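Local structure of Afp3 (Serratia entomophila, 6RBN) at residues P30-R35 / P270-A275; L115-Q120 / N297-V302; G200-A205 / T337-D342. The protein probably forms part of the contractile sheath that surrounds the inner tube of the anti-feeding prophage, a phage-tail-like injection system, here in its extended state. All coordinates share one frame; numbering follows the deposited sequence.

Contact 1 of 3, residues P30-R35 / P270-A275; sequences PLFVAR and PSALIA
Phe32 carries most of the packing between strand 31-34 and the first turn of helix 271-284, two elements that run almost antiparallel (170°) with their axes 10.4 Å apart at closest approach. Its CB points toward the helix, and with CG anti to the carbonyl carbon and beside the backbone N (chi1 -62°) the ring extends across the gap. The far rim of the ring, CE1 and CZ, does the touching. Phe32 CE1 lies 3.8 Å from Ala272 CA, with the methyl of Ala272 next to it, close to the helix backbone because the alanine side chain is so short. CZ, at the tip, meets the methyl of Ala275 one turn further on, with 3.9 Å between Phe32 CZ and Ala275 CB. Both alanines approach the ring obliquely, whereas the carbonyl oxygen of Ser271 stands at the ring edge, near its plane, 4.3 Å from Phe32 CE1. That oxygen also accepts the helical bond from Ala275 N. Over one face of the Phe32 ring sits Pro30 CB, 3.9 Å above the plane and offset toward the rim; Pro30 CB in turn lies 4.3 Å from Ala275 CB. No hydrogen bond crosses the contact, and every touching residue is buried. Ser271 OG is hydrogen-bonded to Asp188 OD1 and to the backbone O of Leu186, both in strand 185-188, while the CZ edge of Phe32 points at a face of Tyr118 of helix 111-120. The arrangement is that of an alpha/beta core, in which an aromatic residue from a strand rests on small residues of a helix.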
loop_
_atom_site.group_PDB
_atom_site.type_symbol
_atom_site.label_atom_id
_atom_site.label_comp_id
_atom_site.label_asym_id
_atom_site.label_seq_id
_atom_site.Cartn_x
_atom_site.Cartn_y
_atom_site.Cartn_z
ATOM N N PRO D 30 1.577 60.647 26.042
ATOM C CA PRO D 30 2.166 61.925 26.440
ATOM C C PRO D 30 2.154 62.160 27.949
ATOM O O PRO D 30 1.538 61.425 28.718
ATOM C CB PRO D 30 1.263 62.940 25.731
ATOM C CG PRO D 30 -0.040 62.262 25.664
ATOM C CD PRO D 30 0.228 60.814 25.481
ATOM N N LEU D 31 2.855 63.223 28.353
ATOM C CA LEU D 31 2.946 63.656 29.750
ATOM C C LEU D 31 2.636 65.151 29.814
ATOM O O LEU D 31 3.533 65.995 29.728
ATOM C CB LEU D 31 4.317 63.346 30.336
ATOM C CG LEU D 31 4.541 63.772 31.793
ATOM C CD1 LEU D 31 3.642 63.032 32.741
ATOM C CD2 LEU D 31 5.979 63.620 32.175
ATOM N N PHE D 32 1.369 65.492 29.991
ATOM C CA PHE D 32 0.970 66.892 29.978
ATOM C C PHE D 32 1.350 67.553 31.297
ATOM O O PHE D 32 0.816 67.203 32.353
ATOM C CB PHE D 32 -0.525 67.018 29.720
ATOM C CG PHE D 32 -0.949 66.483 28.395
ATOM C CD1 PHE D 32 -0.659 67.171 27.234
ATOM C CD2 PHE D 32 -1.652 65.302 28.307
ATOM C CE1 PHE D 32 -1.043 66.684 26.012
ATOM C CE2 PHE D 32 -2.047 64.820 27.087
ATOM C CZ PHE D 32 -1.737 65.509 25.940
ATOM N N VAL D 33 2.274 68.504 31.232
ATOM C CA VAL D 33 2.693 69.284 32.390
ATOM C C VAL D 33 1.936 70.604 32.320
ATOM O O VAL D 33 2.263 71.482 31.519
ATOM C CB VAL D 33 4.207 69.498 32.414
ATOM C CG1 VAL D 33 4.600 70.358 33.597
ATOM C CG2 VAL D 33 4.925 68.167 32.463
ATOM N N ALA D 34 0.908 70.745 33.151
ATOM C CA ALA D 34 0.098 71.953 33.166
ATOM C C ALA D 34 -0.424 72.171 34.581
ATOM O O ALA D 34 -0.042 71.464 35.518
ATOM C CB ALA D 34 -1.033 71.860 32.139
ATOM N N ARG D 35 -1.306 73.156 34.733
ATOM C CA ARG D 35 -1.832 73.533 36.045
ATOM C C ARG D 35 -3.106 72.743 36.337
ATOM O O ARG D 35 -4.224 73.258 36.314
ATOM C CB ARG D 35 -2.086 75.032 36.105
ATOM C CG ARG D 35 -0.844 75.890 36.039
ATOM C CD ARG D 35 -1.207 77.358 36.173
ATOM N NE ARG D 35 -0.032 78.226 36.190
ATOM C CZ ARG D 35 0.497 78.790 35.109
ATOM N NH1 ARG D 35 -0.046 78.582 33.919
ATOM N NH2 ARG D 35 1.565 79.565 35.221
ATOM N N PRO D 270 -1.087 74.588 20.869
ATOM C CA PRO D 270 -1.628 73.450 20.120
ATOM C C PRO D 270 -1.073 72.089 20.508
ATOM O O PRO D 270 -1.464 71.101 19.885
ATOM C CB PRO D 270 -1.241 73.796 18.673
ATOM C CG PRO D 270 -0.010 74.590 18.805
ATOM C CD PRO D 270 -0.153 75.389 20.060
ATOM N N SER D 271 -0.205 71.987 21.519
ATOM C CA SER D 271 0.470 70.721 21.804
ATOM C C SER D 271 -0.467 69.663 22.369
ATOM O O SER D 271 -0.202 68.467 22.215
ATOM C CB SER D 271 1.629 70.941 22.766
ATOM O OG SER D 271 2.671 71.650 22.136
ATOM N N ALA D 272 -1.551 70.070 23.028
ATOM C CA ALA D 272 -2.509 69.093 23.535
ATOM C C ALA D 272 -3.313 68.476 22.400
ATOM O O ALA D 272 -3.801 67.345 22.511
ATOM C CB ALA D 272 -3.434 69.746 24.556
ATOM N N LEU D 273 -3.469 69.209 21.298
ATOM C CA LEU D 273 -4.220 68.684 20.164
ATOM C C LEU D 273 -3.331 67.847 19.256
ATOM O O LEU D 273 -3.777 66.840 18.701
ATOM C CB LEU D 273 -4.858 69.827 19.373
ATOM C CG LEU D 273 -6.135 70.505 19.877
ATOM C CD1 LEU D 273 -5.872 71.488 21.004
ATOM C CD2 LEU D 273 -6.837 71.190 18.725
ATOM N N ILE D 274 -2.071 68.258 19.084
ATOM C CA ILE D 274 -1.161 67.531 18.204
ATOM C C ILE D 274 -0.749 66.207 18.839
ATOM O O ILE D 274 -0.519 65.209 18.146
ATOM C CB ILE D 274 0.048 68.418 17.847
ATOM C CG1 ILE D 274 -0.425 69.703 17.174
ATOM C CG2 ILE D 274 0.989 67.726 16.894
ATOM C CD1 ILE D 274 -1.196 69.483 15.901
ATOM N N ALA D 275 -0.698 66.162 20.173
ATOM C CA ALA D 275 -0.477 64.893 20.861
ATOM C C ALA D 275 -1.656 63.950 20.666
ATOM O O ALA D 275 -1.496 62.726 20.715
ATOM C CB ALA D 275 -0.225 65.135 22.346
#

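Contact 2 of 3, residues L115-Q120 / N297-V302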
loop_
_atom_site.group_PDB
_atom_site.type_symbol
_atom_site.label_atom_id
_atom_site.label_comp_id
_atom_site.label_asym_id
_atom_site.label_seq_id
_atom_site.Cartn_x
_atom_site.Cartn_y
_atom_site.Cartn_z
ATOM N N LEU D 115 -7.284 68.973 27.932
ATOM C CA LEU D 115 -7.417 67.522 27.871
ATOM C C LEU D 115 -8.672 67.074 27.146
ATOM O O LEU D 115 -8.675 65.984 26.570
ATOM C CB LEU D 115 -7.412 66.894 29.260
ATOM C CG LEU D 115 -6.050 66.784 29.918
ATOM C CD1 LEU D 115 -6.215 66.066 31.214
ATOM C CD2 LEU D 115 -5.117 66.027 29.013
ATOM N N ARG D 116 -9.743 67.863 27.182
ATOM C CA ARG D 116 -10.929 67.501 26.414
ATOM C C ARG D 116 -10.645 67.562 24.919
ATOM O O ARG D 116 -11.098 66.698 24.162
ATOM C CB ARG D 116 -12.102 68.394 26.815
ATOM C CG ARG D 116 -13.345 68.181 25.985
ATOM C CD ARG D 116 -14.580 68.780 26.607
ATOM N NE ARG D 116 -15.044 67.961 27.722
ATOM C CZ ARG D 116 -16.029 68.302 28.545
ATOM N NH1 ARG D 116 -16.380 67.486 29.527
ATOM N NH2 ARG D 116 -16.662 69.455 28.387
ATOM N N LEU D 117 -9.824 68.511 24.487
ATOM C CA LEU D 117 -9.405 68.531 23.093
ATOM C C LEU D 117 -8.396 67.439 22.772
ATOM O O LEU D 117 -8.194 67.133 21.595
ATOM C CB LEU D 117 -8.823 69.892 22.753
ATOM C CG LEU D 117 -9.851 71.007 22.859
ATOM C CD1 LEU D 117 -9.146 72.305 22.671
ATOM C CD2 LEU D 117 -10.936 70.824 21.821
ATOM N N TYR D 118 -7.757 66.854 23.784
ATOM C CA TYR D 118 -6.879 65.714 23.544
ATOM C C TYR D 118 -7.681 64.459 23.228
ATOM O O TYR D 118 -7.358 63.724 22.289
ATOM C CB TYR D 118 -5.964 65.486 24.745
ATOM C CG TYR D 118 -5.135 64.230 24.640
ATOM C CD1 TYR D 118 -4.081 64.143 23.745
ATOM C CD2 TYR D 118 -5.408 63.130 25.440
ATOM C CE1 TYR D 118 -3.326 62.995 23.649
ATOM C CE2 TYR D 118 -4.661 61.982 25.348
ATOM C CZ TYR D 118 -3.623 61.920 24.454
ATOM O OH TYR D 118 -2.877 60.774 24.360
ATOM N N PHE D 119 -8.733 64.189 24.003
ATOM C CA PHE D 119 -9.488 62.960 23.790
ATOM C C PHE D 119 -10.440 63.084 22.604
ATOM O O PHE D 119 -10.871 62.072 22.042
ATOM C CB PHE D 119 -10.247 62.573 25.055
ATOM C CG PHE D 119 -9.366 62.146 26.189
ATOM C CD1 PHE D 119 -8.766 60.902 26.184
ATOM C CD2 PHE D 119 -9.171 62.969 27.279
ATOM C CE1 PHE D 119 -7.962 60.503 27.226
ATOM C CE2 PHE D 119 -8.367 62.575 28.326
ATOM C CZ PHE D 119 -7.764 61.340 28.297
ATOM N N GLN D 120 -10.786 64.313 22.210
ATOM C CA GLN D 120 -11.583 64.492 20.998
ATOM C C GLN D 120 -10.765 64.242 19.739
ATOM O O GLN D 120 -11.333 63.940 18.686
ATOM C CB GLN D 120 -12.188 65.893 20.944
ATOM C CG GLN D 120 -13.339 66.117 21.896
ATOM C CD GLN D 120 -13.866 67.535 21.845
ATOM O OE1 GLN D 120 -13.365 68.365 21.092
ATOM N NE2 GLN D 120 -14.869 67.822 22.664
ATOM N N ASN D 297 -10.280 68.305 15.301
ATOM C CA ASN D 297 -11.642 68.321 15.805
ATOM C C ASN D 297 -11.754 69.288 16.975
ATOM O O ASN D 297 -10.754 69.717 17.554
ATOM C CB ASN D 297 -12.074 66.927 16.252
ATOM C CG ASN D 297 -12.189 65.960 15.106
ATOM O OD1 ASN D 297 -12.680 66.305 14.032
ATOM N ND2 ASN D 297 -11.736 64.734 15.323
ATOM N N GLY D 298 -12.988 69.629 17.326
ATOM C CA GLY D 298 -13.161 70.537 18.439
ATOM C C GLY D 298 -13.140 71.985 18.006
ATOM O O GLY D 298 -14.174 72.571 17.674
ATOM N N VAL D 299 -11.941 72.559 18.042
ATOM C CA VAL D 299 -11.640 73.973 17.840
ATOM C C VAL D 299 -12.157 74.545 16.525
ATOM O O VAL D 299 -12.426 73.813 15.568
ATOM C CB VAL D 299 -10.125 74.174 17.927
ATOM C CG1 VAL D 299 -9.634 73.786 19.290
ATOM C CG2 VAL D 299 -9.441 73.324 16.875
ATOM N N SER D 300 -12.296 75.871 16.480
ATOM C CA SER D 300 -12.870 76.567 15.335
ATOM C C SER D 300 -11.818 77.286 14.497
ATOM O O SER D 300 -11.740 77.070 13.284
ATOM C CB SER D 300 -13.930 77.563 15.816
ATOM O OG SER D 300 -13.341 78.594 16.588
ATOM N N ASP D 301 -11.003 78.139 15.116
ATOM C CA ASP D 301 -10.099 78.991 14.358
ATOM C C ASP D 301 -8.821 79.218 15.151
ATOM O O ASP D 301 -8.826 79.205 16.384
ATOM C CB ASP D 301 -10.767 80.331 14.023
ATOM C CG ASP D 301 -10.036 81.104 12.937
ATOM O OD1 ASP D 301 -9.020 80.604 12.408
ATOM O OD2 ASP D 301 -10.483 82.223 12.612
ATOM N N VAL D 302 -7.726 79.430 14.423
ATOM C CA VAL D 302 -6.429 79.748 15.011
ATOM C C VAL D 302 -6.383 81.221 15.387
ATOM O O VAL D 302 -7.245 82.006 14.981
ATOM C CB VAL D 302 -5.277 79.399 14.053
ATOM C CG1 VAL D 302 -5.178 77.906 13.868
ATOM C CG2 VAL D 302 -5.490 80.078 12.718
#
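The flat group that meets loop 297-302 is the Gln120 amide, carried on an extended chain so that Gln120 OE1 lies 3.4 Å from Gly298 CA; on the side of helix 111-120 turned from the loop, Tyr118 CD2 stands 3.9 Å above one face of the Phe119 ring, over its centre. Leu117 is the other helix residue that reaches the loop. It has CG beside the backbone N (chi1 -64°), which carries its two methyls to Val299; the side chains cross obliquely, with Leu117 CD1 3.7 Å from Val299 CG1. The other methyl, Leu117 CD2, rests 4.1 Å from Gly298 CA. The bare CA of Gly298, at a positive phi (88°), thus lets a leucine methyl and a glutamine oxygen come in over the same backbone atom. Asn297 is held through its backbone N by a hydrogen bond to Asn121 OD1, just beyond the helical segment. Leu117 and Val299 both touch Leu273 of helix 271-284 and Val213 of strand 211-213, so the apolar half of the contact lies between that helix and that strand.

Contact 3 of 3, residues G200-A205 / T337-D342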
loop_
_atom_site.group_PDB
_atom_site.type_symbol
_atom_site.label_atom_id
_atom_site.label_comp_id
_atom_site.label_asym_id
_atom_site.label_seq_id
_atom_site.Cartn_x
_atom_site.Cartn_y
_atom_site.Cartn_z
ATOM N N GLY D 200 18.268 72.594 18.160
ATOM C CA GLY D 200 18.374 71.826 16.938
ATOM C C GLY D 200 18.449 70.331 17.142
ATOM O O GLY D 200 19.089 69.627 16.357
ATOM N N SER D 201 17.811 69.831 18.193
ATOM C CA SER D 201 17.778 68.397 18.420
ATOM C C SER D 201 16.671 67.760 17.596
ATOM O O SER D 201 15.627 68.365 17.348
ATOM C CB SER D 201 17.563 68.090 19.901
ATOM O OG SER D 201 16.280 68.509 20.317
ATOM N N ALA D 202 16.893 66.515 17.193
ATOM C CA ALA D 202 15.942 65.811 16.346
ATOM C C ALA D 202 14.734 65.280 17.103
ATOM O O ALA D 202 13.862 64.670 16.485
ATOM C CB ALA D 202 16.635 64.652 15.628
ATOM N N GLN D 203 14.651 65.504 18.410
ATOM C CA GLN D 203 13.568 64.986 19.228
ATOM C C GLN D 203 12.471 66.011 19.468
ATOM O O GLN D 203 11.610 65.791 20.321
ATOM C CB GLN D 203 14.115 64.513 20.574
ATOM C CG GLN D 203 15.184 63.442 20.502
ATOM C CD GLN D 203 14.700 62.163 19.867
ATOM O OE1 GLN D 203 15.150 61.788 18.791
ATOM N NE2 GLN D 203 13.771 61.490 20.527
ATOM N N VAL D 204 12.489 67.137 18.756
ATOM C CA VAL D 204 11.623 68.272 19.053
ATOM C C VAL D 204 10.854 68.654 17.796
ATOM O O VAL D 204 11.443 68.782 16.718
ATOM C CB VAL D 204 12.433 69.474 19.585
ATOM C CG1 VAL D 204 11.556 70.696 19.773
ATOM C CG2 VAL D 204 13.077 69.121 20.896
ATOM N N ALA D 205 9.540 68.820 17.935
ATOM C CA ALA D 205 8.681 69.342 16.880
ATOM C C ALA D 205 7.923 70.542 17.424
ATOM O O ALA D 205 7.123 70.403 18.354
ATOM C CB ALA D 205 7.708 68.272 16.387
ATOM N N THR D 337 11.262 68.245 11.997
ATOM C CA THR D 337 11.859 68.389 13.314
ATOM C C THR D 337 12.815 69.577 13.323
ATOM O O THR D 337 12.998 70.272 12.322
ATOM C CB THR D 337 12.595 67.110 13.715
ATOM O OG1 THR D 337 13.649 66.850 12.782
ATOM C CG2 THR D 337 11.652 65.929 13.732
ATOM N N GLN D 338 13.444 69.812 14.474
ATOM C CA GLN D 338 14.417 70.887 14.601
ATOM C C GLN D 338 15.749 70.576 13.938
ATOM O O GLN D 338 16.526 71.500 13.682
ATOM C CB GLN D 338 14.656 71.202 16.076
ATOM C CG GLN D 338 13.515 71.908 16.747
ATOM C CD GLN D 338 13.329 73.293 16.198
ATOM O OE1 GLN D 338 12.355 73.574 15.522
ATOM N NE2 GLN D 338 14.284 74.165 16.467
ATOM N N LYS D 339 16.030 69.309 13.657
ATOM C CA LYS D 339 17.306 68.938 13.064
ATOM C C LYS D 339 17.286 69.210 11.566
ATOM O O LYS D 339 16.363 68.792 10.863
ATOM C CB LYS D 339 17.596 67.466 13.336
ATOM C CG LYS D 339 18.957 67.000 12.885
ATOM C CD LYS D 339 20.043 67.567 13.772
ATOM C CE LYS D 339 21.401 67.011 13.400
ATOM N NZ LYS D 339 22.481 67.604 14.232
ATOM N N ASP D 340 18.306 69.908 11.075
ATOM C CA ASP D 340 18.400 70.267 9.667
ATOM C C ASP D 340 19.189 69.233 8.868
ATOM O O ASP D 340 19.500 69.460 7.695
ATOM C CB ASP D 340 19.033 71.654 9.530
ATOM C CG ASP D 340 18.665 72.353 8.230
ATOM O OD1 ASP D 340 17.871 71.793 7.447
ATOM O OD2 ASP D 340 19.176 73.467 7.990
ATOM N N ASP D 341 19.525 68.103 9.482
ATOM C CA ASP D 341 20.259 67.054 8.795
ATOM C C ASP D 341 19.355 66.364 7.779
ATOM O O ASP D 341 18.128 66.400 7.882
ATOM C CB ASP D 341 20.796 66.041 9.808
ATOM C CG ASP D 341 21.885 65.146 9.240
ATOM O OD1 ASP D 341 22.246 65.303 8.056
ATOM O OD2 ASP D 341 22.384 64.277 9.986
ATOM N N ASP D 342 19.980 65.741 6.780
ATOM C CA ASP D 342 19.222 65.019 5.765
ATOM C C ASP D 342 18.630 63.736 6.339
ATOM O O ASP D 342 17.619 63.230 5.844
ATOM C CB ASP D 342 20.133 64.717 4.576
ATOM C CG ASP D 342 19.369 64.382 3.310
ATOM O OD1 ASP D 342 18.123 64.426 3.313
ATOM O OD2 ASP D 342 20.024 64.072 2.294
#
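A type I beta turn, Ser201 to Val204, leads into strand 204-207, and the chain 337-339 lies against it, in the loop that joins strand 329-332 to helix 347-364. Three consecutive side chains of this loop address the turn differently. Gln338 points its CB toward it and places Gln338 CB 3.3 Å from Ser201 O; its chain then bends at chi2 (-67°) and crosses Val204 obliquely, with Gln338 CG 3.8 Å from Val204 CG1. That CG1, anti to the backbone N, is the valine methyl turned to Gln338 CG. The Gln338 amide reaches back to the chain just before the turn, where NE2 donates a hydrogen bond to Gly199 O. Lys339 lies alongside, with CG anti to the backbone N (chi1 -174°): Lys339 CB packs 3.8 Å from Ala202 CB, and after a bend at chi2 Lys339 CD passes 3.4 Å from Gly200 O before the remaining chain leads away from the turn. Thr337 faces the turn with its methyl, Thr337 CG2 being 3.7 Å from Ala202 O, while OG1 takes the crowded position between backbone N and carbonyl carbon and makes a weak hydrogen bond with Arg345 O. Much of what the aliphatic groups meet is therefore backbone oxygen. Ile347 of helix 347-364 covers Thr337 and Ala205, and the contact thus ties the start of a strand of the parallel pair 185-188/204-207 to the lead-in of that helix. One hydrogen bond joins the two backbones: Gln338 N donates to Val204 O over 3.2 Å, nearly along the C=O axis (162°) although bent at the hydrogen.

How the contacts relate
Along the chain the segments of the three contacts alternate, in the order 30-35, 115-120, 200-205, 270-275, 297-302 and 337-342, so each contact closes a loop that crosses the other two. Contacts 1 and 2 are neighbours, their centres 12 Å apart, with Tyr118 lying between them and helix 271-284 serving both. Contact 3 stands apart, its centre about 20 Å from that of contact 1 and about 26 Å from that of contact 2. Strands 185-188 and 204-207 bridge the distance, since both touch segment 270-275 and the second begins in contact 3. Segments 270-275 and 297-302 belong to the subtilisin-like region and 337-342 reaches into the sheath C-terminal domain, so the crossing contacts tie these parts together.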